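Local structure of uncharacterized protein (Bacteroides ovatus, 4QEY) at residues A35-V40 with G70-M75; V97-D102 with V126-V131. The protein is of unknown function but belongs to a family of PLAT/LH2 and C2-like calcium-binding lipoproteins and may act at the cell surface. One frame throughout, in Å; residues are numbered along the deposited sequence.

Interaction 1 (A35-V40 with G70-M75); sequences ANTGGV and GKEGSM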
loop_
_atom_site.group_PDB
_atom_site.type_symbol
_atom_site.label_atom_id
_atom_site.label_comp_id
_atom_site.label_asym_id
_atom_site.label_seq_id
_atom_site.Cartn_x
_atom_site.Cartn_y
_atom_site.Cartn_z
ATOM N N ALA A 35 3.015 11.115 -8.612
ATOM C CA ALA A 35 3.273 12.183 -9.567
ATOM C C ALA A 35 2.365 13.376 -9.310
ATOM O O ALA A 35 1.199 13.197 -8.945
ATOM C CB ALA A 35 3.061 11.669 -10.983
ATOM N N ASN A 36 2.910 14.596 -9.486
ATOM C CA ASN A 36 2.165 15.855 -9.385
ATOM C C ASN A 36 2.041 16.451 -10.766
ATOM O O ASN A 36 2.683 15.972 -11.708
ATOM C CB ASN A 36 2.809 16.865 -8.394
ATOM C CG ASN A 36 2.415 16.722 -6.932
ATOM O OD1 ASN A 36 1.521 15.975 -6.558
ATOM N ND2 ASN A 36 3.048 17.467 -6.054
ATOM N N THR A 37 1.224 17.498 -10.894
ATOM C CA THR A 37 1.056 18.211 -12.158
ATOM C C THR A 37 2.378 18.965 -12.496
ATOM O O THR A 37 2.658 19.215 -13.668
ATOM C CB THR A 37 -0.159 19.153 -12.098
ATOM O OG1 THR A 37 0.023 20.140 -11.077
ATOM C CG2 THR A 37 -1.466 18.398 -11.877
ATOM N N GLY A 38 3.181 19.262 -11.468
ATOM C CA GLY A 38 4.468 19.937 -11.603
ATOM C C GLY A 38 5.657 19.034 -11.895
ATOM O O GLY A 38 6.640 19.489 -12.488
ATOM N N GLY A 39 5.575 17.769 -11.468
ATOM C CA GLY A 39 6.621 16.766 -11.647
ATOM C C GLY A 39 6.561 15.655 -10.614
ATOM O O GLY A 39 5.510 15.028 -10.440
ATOM N N VAL A 40 7.693 15.403 -9.916
ATOM C CA VAL A 40 7.795 14.381 -8.871
ATOM C C VAL A 40 7.115 14.930 -7.615
ATOM O O VAL A 40 7.384 16.064 -7.212
ATOM C CB VAL A 40 9.252 13.921 -8.590
ATOM C CG1 VAL A 40 9.258 12.702 -7.672
ATOM C CG2 VAL A 40 10.004 13.595 -9.878
ATOM N N GLY A 70 0.284 16.142 -2.128
ATOM C CA GLY A 70 -0.286 17.457 -1.893
ATOM C C GLY A 70 -1.521 17.584 -2.753
ATOM O O GLY A 70 -1.912 16.610 -3.412
ATOM N N LYS A 71 -2.136 18.781 -2.773
ATOM C CA LYS A 71 -3.371 19.068 -3.516
ATOM C C LYS A 71 -3.186 18.957 -5.048
ATOM O O LYS A 71 -4.189 18.841 -5.752
ATOM C CB LYS A 71 -3.881 20.479 -3.168
ATOM N N GLU A 72 -1.936 19.002 -5.560
ATOM C CA GLU A 72 -1.672 18.985 -7.001
ATOM C C GLU A 72 -1.222 17.597 -7.503
ATOM O O GLU A 72 -0.693 17.491 -8.615
ATOM C CB GLU A 72 -0.616 20.043 -7.369
ATOM C CG GLU A 72 -1.215 21.395 -7.749
ATOM C CD GLU A 72 -2.034 22.160 -6.724
ATOM O OE1 GLU A 72 -1.718 22.088 -5.515
ATOM O OE2 GLU A 72 -2.954 22.896 -7.146
ATOM N N GLY A 73 -1.515 16.556 -6.722
ATOM C CA GLY A 73 -1.228 15.170 -7.071
ATOM C C GLY A 73 -2.041 14.722 -8.267
ATOM O O GLY A 73 -3.214 15.079 -8.379
ATOM N N SER A 74 -1.419 13.961 -9.181
ATOM C CA SER A 74 -2.076 13.480 -10.399
ATOM C C SER A 74 -2.188 11.945 -10.421
ATOM O O SER A 74 -3.027 11.406 -11.150
ATOM C CB SER A 74 -1.321 13.961 -11.637
ATOM O OG SER A 74 0.012 13.479 -11.693
HETATM N N MSE A 75 -1.373 11.248 -9.606
HETATM C CA MSE A 75 -1.356 9.787 -9.556
HETATM C C MSE A 75 -0.546 9.250 -8.390
HETATM O O MSE A 75 0.475 9.841 -8.040
HETATM C CB MSE A 75 -0.730 9.263 -10.858
HETATM C CG MSE A 75 -0.923 7.792 -11.068
HETATM SE SE MSE A 75 0.621 7.013 -11.879
HETATM C CE MSE A 75 1.930 7.134 -10.313
HETATM O O HOH W 1 2.920 15.852 -2.953
#

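Interaction 2 (V97-D102 with V126-V131); sequences VIAYID and VSTTSV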
loop_
_atom_site.group_PDB
_atom_site.type_symbol
_atom_site.label_atom_id
_atom_site.label_comp_id
_atom_site.label_asym_id
_atom_site.label_seq_id
_atom_site.Cartn_x
_atom_site.Cartn_y
_atom_site.Cartn_z
ATOM N N VAL A 97 -5.943 -2.736 0.411
ATOM C CA VAL A 97 -5.259 -1.602 -0.213
ATOM C C VAL A 97 -6.358 -0.681 -0.740
ATOM O O VAL A 97 -7.079 -1.072 -1.659
ATOM C CB VAL A 97 -4.236 -2.009 -1.305
ATOM C CG1 VAL A 97 -3.438 -0.800 -1.757
ATOM C CG2 VAL A 97 -3.295 -3.118 -0.815
ATOM N N ILE A 98 -6.542 0.496 -0.116
ATOM C CA ILE A 98 -7.610 1.416 -0.525
ATOM C C ILE A 98 -6.983 2.724 -1.035
ATOM O O ILE A 98 -6.190 3.365 -0.338
ATOM C CB ILE A 98 -8.656 1.688 0.590
ATOM C CG1 ILE A 98 -9.161 0.372 1.222
ATOM C CG2 ILE A 98 -9.824 2.462 0.007
ATOM C CD1 ILE A 98 -9.944 0.532 2.514
ATOM N N ALA A 99 -7.367 3.099 -2.265
ATOM C CA ALA A 99 -6.901 4.292 -2.956
ATOM C C ALA A 99 -7.967 5.383 -2.925
ATOM O O ALA A 99 -9.158 5.115 -3.140
ATOM C CB ALA A 99 -6.534 3.950 -4.389
ATOM N N TYR A 100 -7.532 6.617 -2.639
ATOM C CA TYR A 100 -8.390 7.791 -2.534
ATOM C C TYR A 100 -7.867 8.965 -3.360
ATOM O O TYR A 100 -6.662 9.081 -3.589
ATOM C CB TYR A 100 -8.507 8.255 -1.061
ATOM C CG TYR A 100 -8.948 7.215 -0.057
ATOM C CD1 TYR A 100 -8.015 6.419 0.605
ATOM C CD2 TYR A 100 -10.287 7.093 0.311
ATOM C CE1 TYR A 100 -8.408 5.481 1.560
ATOM C CE2 TYR A 100 -10.695 6.158 1.266
ATOM C CZ TYR A 100 -9.748 5.361 1.896
ATOM O OH TYR A 100 -10.117 4.424 2.832
ATOM N N ILE A 101 -8.781 9.851 -3.781
ATOM C CA ILE A 101 -8.512 11.139 -4.417
ATOM C C ILE A 101 -9.424 12.104 -3.685
ATOM O O ILE A 101 -10.654 11.992 -3.803
ATOM C CB ILE A 101 -8.633 11.205 -5.967
ATOM C CG1 ILE A 101 -7.793 10.112 -6.669
ATOM C CG2 ILE A 101 -8.238 12.608 -6.458
ATOM C CD1 ILE A 101 -8.063 9.965 -8.211
ATOM N N ASP A 102 -8.828 12.980 -2.852
ATOM C CA ASP A 102 -9.524 13.969 -2.011
ATOM C C ASP A 102 -10.539 13.253 -1.082
ATOM O O ASP A 102 -11.708 13.634 -1.006
ATOM C CB ASP A 102 -10.208 15.073 -2.850
ATOM C CG ASP A 102 -9.257 15.976 -3.606
ATOM O OD1 ASP A 102 -8.195 16.324 -3.045
ATOM O OD2 ASP A 102 -9.617 16.412 -4.719
ATOM N N VAL A 126 -1.569 -1.579 -6.776
ATOM C CA VAL A 126 -2.818 -0.796 -6.798
ATOM C C VAL A 126 -2.479 0.674 -7.034
ATOM O O VAL A 126 -1.543 1.201 -6.435
ATOM C CB VAL A 126 -3.647 -0.987 -5.488
ATOM C CG1 VAL A 126 -4.979 -0.234 -5.541
ATOM C CG2 VAL A 126 -3.891 -2.467 -5.194
ATOM N N SER A 127 -3.246 1.331 -7.890
ATOM C CA SER A 127 -3.048 2.733 -8.219
ATOM C C SER A 127 -4.360 3.508 -8.053
ATOM O O SER A 127 -5.437 2.897 -8.049
ATOM C CB SER A 127 -2.514 2.858 -9.644
ATOM O OG SER A 127 -2.256 4.206 -9.995
ATOM N N THR A 128 -4.268 4.852 -7.902
ATOM C CA THR A 128 -5.439 5.734 -7.783
ATOM C C THR A 128 -6.057 6.010 -9.153
ATOM O O THR A 128 -7.215 6.398 -9.212
ATOM C CB THR A 128 -5.068 7.065 -7.105
ATOM O OG1 THR A 128 -3.988 7.668 -7.823
ATOM C CG2 THR A 128 -4.691 6.911 -5.633
ATOM N N THR A 129 -5.288 5.814 -10.252
ATOM C CA THR A 129 -5.710 6.118 -11.630
ATOM C C THR A 129 -5.861 4.855 -12.532
ATOM O O THR A 129 -5.863 4.984 -13.766
ATOM C CB THR A 129 -4.691 7.071 -12.273
ATOM O OG1 THR A 129 -3.415 6.445 -12.288
ATOM C CG2 THR A 129 -4.613 8.416 -11.566
ATOM N N SER A 130 -6.018 3.659 -11.929
ATOM C CA SER A 130 -6.235 2.407 -12.668
ATOM C C SER A 130 -7.572 2.471 -13.396
ATOM O O SER A 130 -8.576 2.819 -12.773
ATOM C CB SER A 130 -6.203 1.212 -11.724
ATOM O OG SER A 130 -5.111 1.270 -10.827
ATOM N N VAL A 131 -7.589 2.175 -14.700
ATOM C CA VAL A 131 -8.793 2.243 -15.526
ATOM C C VAL A 131 -9.551 0.908 -15.412
ATOM O O VAL A 131 -8.943 -0.162 -15.501
ATOM C CB VAL A 131 -8.427 2.599 -16.990
ATOM C CG1 VAL A 131 -9.673 2.798 -17.846
ATOM C CG2 VAL A 131 -7.571 3.858 -17.028
#

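Interaction 1 (A35-V40 with G70-M75)
Ala35 meets both Ser74 and Met75 (a selenomethionine) through its backbone. Ala35 O accepts from Ser74 N at 2.7 Å, almost straight, and from Met75 N over a longer, more bent path. Ala35 N returns a bond to Met75 O at 2.9 Å. Two residues facing one make a classic beta bulge where strand 26-36 ends beside the start of strand 73-84, its antiparallel neighbour. Ser74 adds a weak bond from OG to the same Ala35 O (3.0 Å); with chi1 at 61°, OG stands between its own backbone N and carbonyl carbon and leans toward that oxygen.

Beyond the bulge, Thr37 N bonds to Glu72 O (3.0 Å), nearly in line with the carbonyl. Around that oxygen gather Thr37 CG2, 3.5 Å from Glu72 O, and Asn36 CB, while the Thr37 hydroxyl lies by Glu72 CB and CG. Asn36 brings its amide to the turn: CG is anti to its own carbonyl carbon (chi1 -86°), OD1 rests against Gly73 CA and N without bonding to them, and ND2 reaches weakly to a water bound by Gly70 N. An alanine in place of Asn36 would probably leave the Gly73 backbone without OD1 against it and that water with one partner fewer.

Behind these contacts, a type I turn from Gly70 to Gly73 presents Glu72 O, and a backbone bond from Gly73 to Gly11 ties the turn to the N-terminal segment. Four of the five bonds across the contact are backbone to backbone, consistent with a pairing set largely by the main chain.

Interaction 2 (V97-D102 with V126-V131)
Val97 and Val126 meet across the interior, their side chains passing alongside one another and pointing opposite ways. Val97 CG1, anti to its backbone N (chi1 -172°), fits against Val126, 3.7 Å from CB and about as far from CG2. Further along, the Ala99 CB methyl lies 3.7 Å from Thr128 CG2. Thr128 CG2 also reaches the backbone, 3.6 Å from Tyr100 O. The last touch is made by Ile101, whose side chain crosses that of Thr128 at a slant: Ile101 CG1 comes 4.1 Å from Thr128 CB, and CD1 lies against Thr128 O.

The strands involved, 92-101 and 121-127, belong to two different four-stranded antiparallel sheets. Their touching parts run only 12° apart, face against face, as in the beta-sandwich that PLAT and C2 domains share. Val97, Ala99 and Ile101 point toward the other sheet, whereas Ile98 and Tyr100 turn from it.

With chi1 at 55°, Thr128 holds OG1 between its backbone N and carbonyl carbon, which leaves CG2 turned to Ala99 and Tyr100. Thr128 OG1 hydrogen-bonds His13 ND1 on strand 13-21 and Met76 N on strand 73-84, so one hydroxyl joins the two sheets. Ser127 OG bonds to Met76 O. Ser130 OG donates to Ser127 O at 3.2 Å from above the carbonyl plane, and Asn107 ND2, on strand 104-114, binds that oxygen too, linking the end of strand 121-127 to the opposite sheet.

How the interactions relate
From the N terminus, strand 26-36 runs into the loop at 37-40, and interaction 1 closes a 29-residue excursion when 70-75 returns beside it. The chain continues along strand 73-84, crosses to the other sheet in strand 92-101, and passes through strand 104-114 before 126-131 closes the 23-residue span of interaction 2. The two contacts are in series, neither nested nor crossed. Interaction 1 pairs neighbours within one sheet; interaction 2 packs one sheet on the other. Strands 73-84 and 121-127 lie side by side, so the contacts touch: Met75 packs on Ser127 and Thr129, on the side of strand 121-127 turned from the sandwich interior.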